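Local structure of nucleoside-diphosphate sugar epimerase (SulA family) (Corynebacterium glutamicum, 3OH8) at residues N37-A42 with I51-A56; G154-V159 with V178-K183. The protein is probably an NAD(P)-dependent epimerase of nucleotide sugars whose substrate remains unidentified. All coordinates share one frame; numbering follows the deposited sequence.

Interaction 1: N37-A42 with I51-A56; sequences NPITQA and IFSLPA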
loop_
_atom_site.group_PDB
_atom_site.type_symbol
_atom_site.label_atom_id
_atom_site.label_comp_id
_atom_site.label_asym_id
_atom_site.label_seq_id
_atom_site.Cartn_x
_atom_site.Cartn_y
_atom_site.Cartn_z
ATOM N N ASN A 37 -12.982 4.474 3.905
ATOM C CA ASN A 37 -11.725 4.397 4.634
ATOM C C ASN A 37 -11.923 4.242 6.129
ATOM O O ASN A 37 -12.577 5.066 6.764
ATOM C CB ASN A 37 -10.828 5.589 4.317
ATOM C CG ASN A 37 -10.334 5.568 2.884
ATOM O OD1 ASN A 37 -10.761 6.376 2.057
ATOM N ND2 ASN A 37 -9.449 4.619 2.572
ATOM N N PRO A 38 -11.358 3.166 6.687
ATOM C CA PRO A 38 -11.476 2.878 8.117
ATOM C C PRO A 38 -10.796 3.989 8.900
ATOM O O PRO A 38 -9.627 4.303 8.647
ATOM C CB PRO A 38 -10.710 1.562 8.273
ATOM C CG PRO A 38 -9.709 1.577 7.136
ATOM C CD PRO A 38 -10.429 2.247 6.003
ATOM N N ILE A 39 -11.531 4.618 9.810
ATOM C CA ILE A 39 -10.936 5.671 10.614
ATOM C C ILE A 39 -10.668 5.219 12.047
ATOM O O ILE A 39 -9.932 5.872 12.779
ATOM C CB ILE A 39 -11.750 6.986 10.548
ATOM C CG1 ILE A 39 -13.226 6.742 10.861
ATOM C CG2 ILE A 39 -11.626 7.610 9.163
ATOM C CD1 ILE A 39 -14.084 7.993 10.702
ATOM N N THR A 40 -11.242 4.086 12.438
ATOM C CA THR A 40 -10.923 3.503 13.734
ATOM C C THR A 40 -10.478 2.041 13.614
ATOM O O THR A 40 -10.653 1.407 12.577
ATOM C CB THR A 40 -12.111 3.593 14.718
ATOM O OG1 THR A 40 -13.086 2.599 14.395
ATOM C CG2 THR A 40 -12.750 4.955 14.664
ATOM N N GLN A 41 -9.913 1.518 14.696
ATOM C CA GLN A 41 -9.462 0.132 14.760
ATOM C C GLN A 41 -10.234 -0.688 15.798
ATOM O O GLN A 41 -10.068 -0.490 17.005
ATOM C CB GLN A 41 -7.966 0.094 15.095
ATOM C CG GLN A 41 -7.378 -1.308 15.188
ATOM C CD GLN A 41 -7.253 -1.977 13.833
ATOM O OE1 GLN A 41 -7.870 -3.010 13.588
ATOM N NE2 GLN A 41 -6.452 -1.385 12.944
ATOM N N ALA A 42 -11.070 -1.611 15.331
ATOM C CA ALA A 42 -11.737 -2.547 16.230
ATOM C C ALA A 42 -10.707 -3.442 16.901
ATOM O O ALA A 42 -9.862 -4.041 16.239
ATOM C CB ALA A 42 -12.763 -3.381 15.486
ATOM N N ILE A 51 -15.311 2.160 12.466
ATOM C CA ILE A 51 -15.947 3.274 11.770
ATOM C C ILE A 51 -15.236 3.532 10.449
ATOM O O ILE A 51 -14.007 3.657 10.416
ATOM C CB ILE A 51 -15.897 4.594 12.602
ATOM C CG1 ILE A 51 -16.329 4.380 14.064
ATOM C CG2 ILE A 51 -16.735 5.691 11.932
ATOM C CD1 ILE A 51 -17.805 4.152 14.265
ATOM N N PHE A 52 -15.999 3.600 9.362
ATOM C CA PHE A 52 -15.448 3.957 8.059
ATOM C C PHE A 52 -15.933 5.344 7.638
ATOM O O PHE A 52 -17.104 5.670 7.807
ATOM C CB PHE A 52 -15.912 2.973 6.981
ATOM C CG PHE A 52 -15.353 1.587 7.119
ATOM C CD1 PHE A 52 -15.904 0.688 8.020
ATOM C CD2 PHE A 52 -14.292 1.177 6.331
ATOM C CE1 PHE A 52 -15.405 -0.606 8.133
ATOM C CE2 PHE A 52 -13.778 -0.119 6.439
ATOM C CZ PHE A 52 -14.337 -1.006 7.339
ATOM N N SER A 53 -15.042 6.142 7.061
ATOM C CA SER A 53 -15.442 7.392 6.430
ATOM C C SER A 53 -15.937 7.105 5.017
ATOM O O SER A 53 -15.396 6.236 4.329
ATOM C CB SER A 53 -14.263 8.359 6.368
ATOM O OG SER A 53 -13.224 7.816 5.572
ATOM N N LEU A 54 -16.970 7.834 4.601
ATOM C CA LEU A 54 -17.550 7.729 3.267
ATOM C C LEU A 54 -17.553 9.131 2.666
ATOM O O LEU A 54 -17.212 10.091 3.349
ATOM C CB LEU A 54 -18.979 7.196 3.355
ATOM C CG LEU A 54 -19.196 5.679 3.402
ATOM C CD1 LEU A 54 -20.600 5.348 3.894
ATOM C CD2 LEU A 54 -18.952 5.077 2.035
ATOM N N PRO A 55 -17.944 9.270 1.392
ATOM C CA PRO A 55 -17.886 10.640 0.865
ATOM C C PRO A 55 -19.003 11.516 1.438
ATOM O O PRO A 55 -20.037 10.996 1.866
ATOM C CB PRO A 55 -18.086 10.452 -0.649
ATOM C CG PRO A 55 -17.960 8.963 -0.899
ATOM C CD PRO A 55 -18.395 8.307 0.376
ATOM N N ALA A 56 -18.784 12.827 1.457
ATOM C CA ALA A 56 -19.816 13.778 1.868
ATOM C C ALA A 56 -20.076 13.726 3.370
ATOM O O ALA A 56 -21.226 13.795 3.816
ATOM C CB ALA A 56 -21.112 13.528 1.095
#
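Thr40 has OG1 between its backbone N and carbonyl carbon (chi1 77°), which turns the hydroxyl toward Ile51 N; the chi1 of Ile51 (-47°) sets CG1 beside its own backbone N, where Thr40 CG2 meets it. The Thr40 hydroxyl accepts the backbone N-H of Ile51, with OG1 3.0 Å from Ile51 N and a nearly straight bond. A threonine suits this place because one small side chain supplies both an acceptor and a methyl group. Ile39 adds a second branched chain: its CD1 packs 3.7 Å from Ile51 CG2.

The backbones pair as the two arms of a beta hairpin, strand 37-38 being an outermost strand of an antiparallel sheet. Asn37 and Ser53 form a hydrogen-bonded pair, with Asn37 N 3.0 Å from Ser53 O and Ser53 N 2.7 Å from Asn37 O. Beyond Pro38, Ile39 N reaches Ile51 O at 2.7 Å, nearly in line with the carbonyl bond. Pro38 has no N-H to offer, and it occupies a non-hydrogen-bonded pair with Phe52, where none is needed across the hairpin. Its ring lies obliquely by the phenyl group, Pro38 CB being 3.9 Å from Phe52 CE2. Val26 of helix 25-29 touches both rings, and Trp60 on the next strand meets Phe52.

The Ile39 N-H and then the Thr40 hydroxyl extend the bonding past strand 37-38, and at the second of these a side chain stands where a backbone carbonyl would be the acceptor in regular pairing.

Interaction 2: G154-V159 with V178-K183; sequences GSRGLV and VRKEPK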
loop_
_atom_site.group_PDB
_atom_site.type_symbol
_atom_site.label_atom_id
_atom_site.label_comp_id
_atom_site.label_asym_id
_atom_site.label_seq_id
_atom_site.Cartn_x
_atom_site.Cartn_y
_atom_site.Cartn_z
ATOM N N GLY A 154 4.840 11.859 7.999
ATOM C CA GLY A 154 4.009 11.689 6.824
ATOM C C GLY A 154 3.148 10.443 6.930
ATOM O O GLY A 154 2.700 9.909 5.920
ATOM N N SER A 155 2.903 9.982 8.154
ATOM C CA SER A 155 2.192 8.710 8.350
ATOM C C SER A 155 0.713 8.806 7.968
ATOM O O SER A 155 0.018 7.797 7.876
ATOM C CB SER A 155 2.323 8.246 9.803
ATOM O OG SER A 155 1.595 9.101 10.680
ATOM N N ARG A 156 0.219 10.019 7.760
ATOM C CA ARG A 156 -1.188 10.189 7.392
ATOM C C ARG A 156 -1.404 10.393 5.896
ATOM O O ARG A 156 -2.543 10.366 5.420
ATOM C CB ARG A 156 -1.790 11.355 8.160
ATOM C CG ARG A 156 -1.877 11.085 9.648
ATOM C CD ARG A 156 -2.298 12.327 10.418
ATOM N NE ARG A 156 -2.530 12.000 11.819
ATOM C CZ ARG A 156 -2.780 12.897 12.763
ATOM N NH1 ARG A 156 -2.828 14.186 12.447
ATOM N NH2 ARG A 156 -2.978 12.501 14.019
ATOM N N GLY A 157 -0.319 10.617 5.163
ATOM C CA GLY A 157 -0.393 10.812 3.718
ATOM C C GLY A 157 -0.649 9.496 3.002
ATOM O O GLY A 157 -0.719 8.451 3.643
ATOM N N LEU A 158 -0.784 9.548 1.678
ATOM C CA LEU A 158 -1.042 8.365 0.848
ATOM C C LEU A 158 -0.102 7.187 1.156
ATOM O O LEU A 158 -0.534 6.081 1.478
ATOM C CB LEU A 158 -0.885 8.747 -0.632
ATOM C CG LEU A 158 -1.917 8.282 -1.672
ATOM C CD1 LEU A 158 -1.303 8.222 -3.088
ATOM C CD2 LEU A 158 -2.496 6.954 -1.296
ATOM N N VAL A 159 1.194 7.434 1.055
ATOM C CA VAL A 159 2.165 6.366 1.189
ATOM C C VAL A 159 2.349 6.003 2.661
ATOM O O VAL A 159 2.410 4.820 3.024
ATOM C CB VAL A 159 3.503 6.790 0.540
ATOM C CG1 VAL A 159 4.593 5.753 0.808
ATOM C CG2 VAL A 159 3.299 7.001 -0.957
ATOM N N VAL A 178 3.365 13.349 14.135
ATOM C CA VAL A 178 2.324 14.084 13.419
ATOM C C VAL A 178 2.390 15.590 13.617
ATOM O O VAL A 178 2.879 16.086 14.637
ATOM C CB VAL A 178 0.906 13.560 13.781
ATOM C CG1 VAL A 178 0.799 12.075 13.438
ATOM C CG2 VAL A 178 0.626 13.786 15.260
ATOM N N ARG A 179 1.890 16.324 12.636
ATOM C CA ARG A 179 2.026 17.773 12.679
ATOM C C ARG A 179 0.871 18.465 13.388
ATOM O O ARG A 179 0.943 19.654 13.682
ATOM C CB ARG A 179 2.250 18.325 11.278
ATOM C CG ARG A 179 3.555 17.829 10.673
ATOM C CD ARG A 179 3.809 18.429 9.324
ATOM N NE ARG A 179 2.613 18.402 8.494
ATOM C CZ ARG A 179 2.217 19.419 7.736
ATOM N NH1 ARG A 179 2.933 20.537 7.706
ATOM N NH2 ARG A 179 1.108 19.320 7.012
ATOM N N LYS A 180 -0.188 17.724 13.685
ATOM C CA LYS A 180 -1.315 18.299 14.420
ATOM C C LYS A 180 -2.213 17.193 14.940
ATOM O O LYS A 180 -2.102 16.042 14.517
ATOM C CB LYS A 180 -2.123 19.249 13.530
ATOM C CG LYS A 180 -2.817 18.562 12.358
ATOM C CD LYS A 180 -3.556 19.556 11.477
ATOM C CE LYS A 180 -4.249 18.859 10.314
ATOM N NZ LYS A 180 -5.216 19.759 9.613
ATOM N N GLU A 181 -3.080 17.539 15.884
ATOM C CA GLU A 181 -4.078 16.602 16.376
ATOM C C GLU A 181 -3.485 15.232 16.672
ATOM O O GLU A 181 -3.962 14.227 16.154
ATOM C CB GLU A 181 -5.206 16.481 15.347
ATOM C CG GLU A 181 -5.770 17.851 14.958
ATOM C CD GLU A 181 -6.823 17.783 13.872
ATOM O OE1 GLU A 181 -7.886 18.414 14.043
ATOM O OE2 GLU A 181 -6.589 17.096 12.856
ATOM N N PRO A 182 -2.432 15.183 17.503
ATOM C CA PRO A 182 -1.853 13.875 17.844
ATOM C C PRO A 182 -2.794 13.028 18.700
ATOM O O PRO A 182 -3.401 13.532 19.645
ATOM C CB PRO A 182 -0.616 14.248 18.667
ATOM C CG PRO A 182 -0.924 15.621 19.212
ATOM C CD PRO A 182 -1.669 16.295 18.102
ATOM N N LYS A 183 -2.915 11.752 18.369
ATOM C CA LYS A 183 -3.689 10.831 19.185
ATOM C C LYS A 183 -2.767 10.159 20.210
ATOM O O LYS A 183 -1.542 10.216 20.079
ATOM C CB LYS A 183 -4.377 9.807 18.289
ATOM C CG LYS A 183 -5.274 10.453 17.237
ATOM C CD LYS A 183 -5.884 9.420 16.305
ATOM C CE LYS A 183 -6.761 10.084 15.247
ATOM N NZ LYS A 183 -7.438 9.081 14.371
#
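Arg156 lays one face of its guanidinium over Val178, whose CG1 sits 3.6 Å from the guanidinium plane and is offset toward its rim. The two side chains cross at about a right angle, with Val178 CG1 3.7 Å from Arg156 NE. Valine suits this place because a compact methyl can press on the flat group without competing for its N-H bonds.

Those bonds go to consecutive backbone carbonyls. Arg156 NH1 donates to Lys180 O at 2.9 Å, in a bent bond (142° at the hydrogen), the acceptor lying out of the guanidinium plane. Arg156 NH2 reaches Glu181 O at 2.9 Å more directly, at 165°; that oxygen is close to the guanidinium plane, although the donor stands above the plane of the Glu181 carbonyl. Arginine fits because an extended chain, with CD anti about chi2 (172°), carries N-H groups of NH1 and NH2 to this turn.

The setting is the first beta-alpha-beta unit of a Rossmann-type fold: residues 154-157 make a type I turn after strand 149-153, and Gly157 is the N-cap of helix 158-169, which leads back to strand 173-178. Gly154, with a positive phi that glycine adopts readily, and Gly157 belong to a TGxxGxxG sequence, consistent with the glycine-rich dinucleotide-binding turn of this family. The Ser155 hydroxyl is hydrogen-bonded to Gln176 on strand 173-178. Charge around Arg156 is mixed: Glu181 OE2 lies 4.8 Å from Arg156 NH1 and may offset part of the positive charge, without a salt bridge, whereas Lys186 and Lys183 probably add to it near NH2.

Along the chain the contacts come in series, interaction 1 closing before interaction 2 opens. Their centres are 16 Å apart and their nearest atoms about 4 Å apart, without touching. They belong to different sheets: residues 37-42 and 51-56 form a hairpin at one margin of the antiparallel sheet, whereas residues 154-159 and 178-183 lie at the ends of neighbouring parallel strands in the mixed sheet of the epimerase/dehydratase region. Arg311 relates the two, for Asn37 of interaction 1 and Leu158 of interaction 2 both touch it. The N-terminal sheet is thus brought close to the first turn of the Rossmann-type region within a single chain.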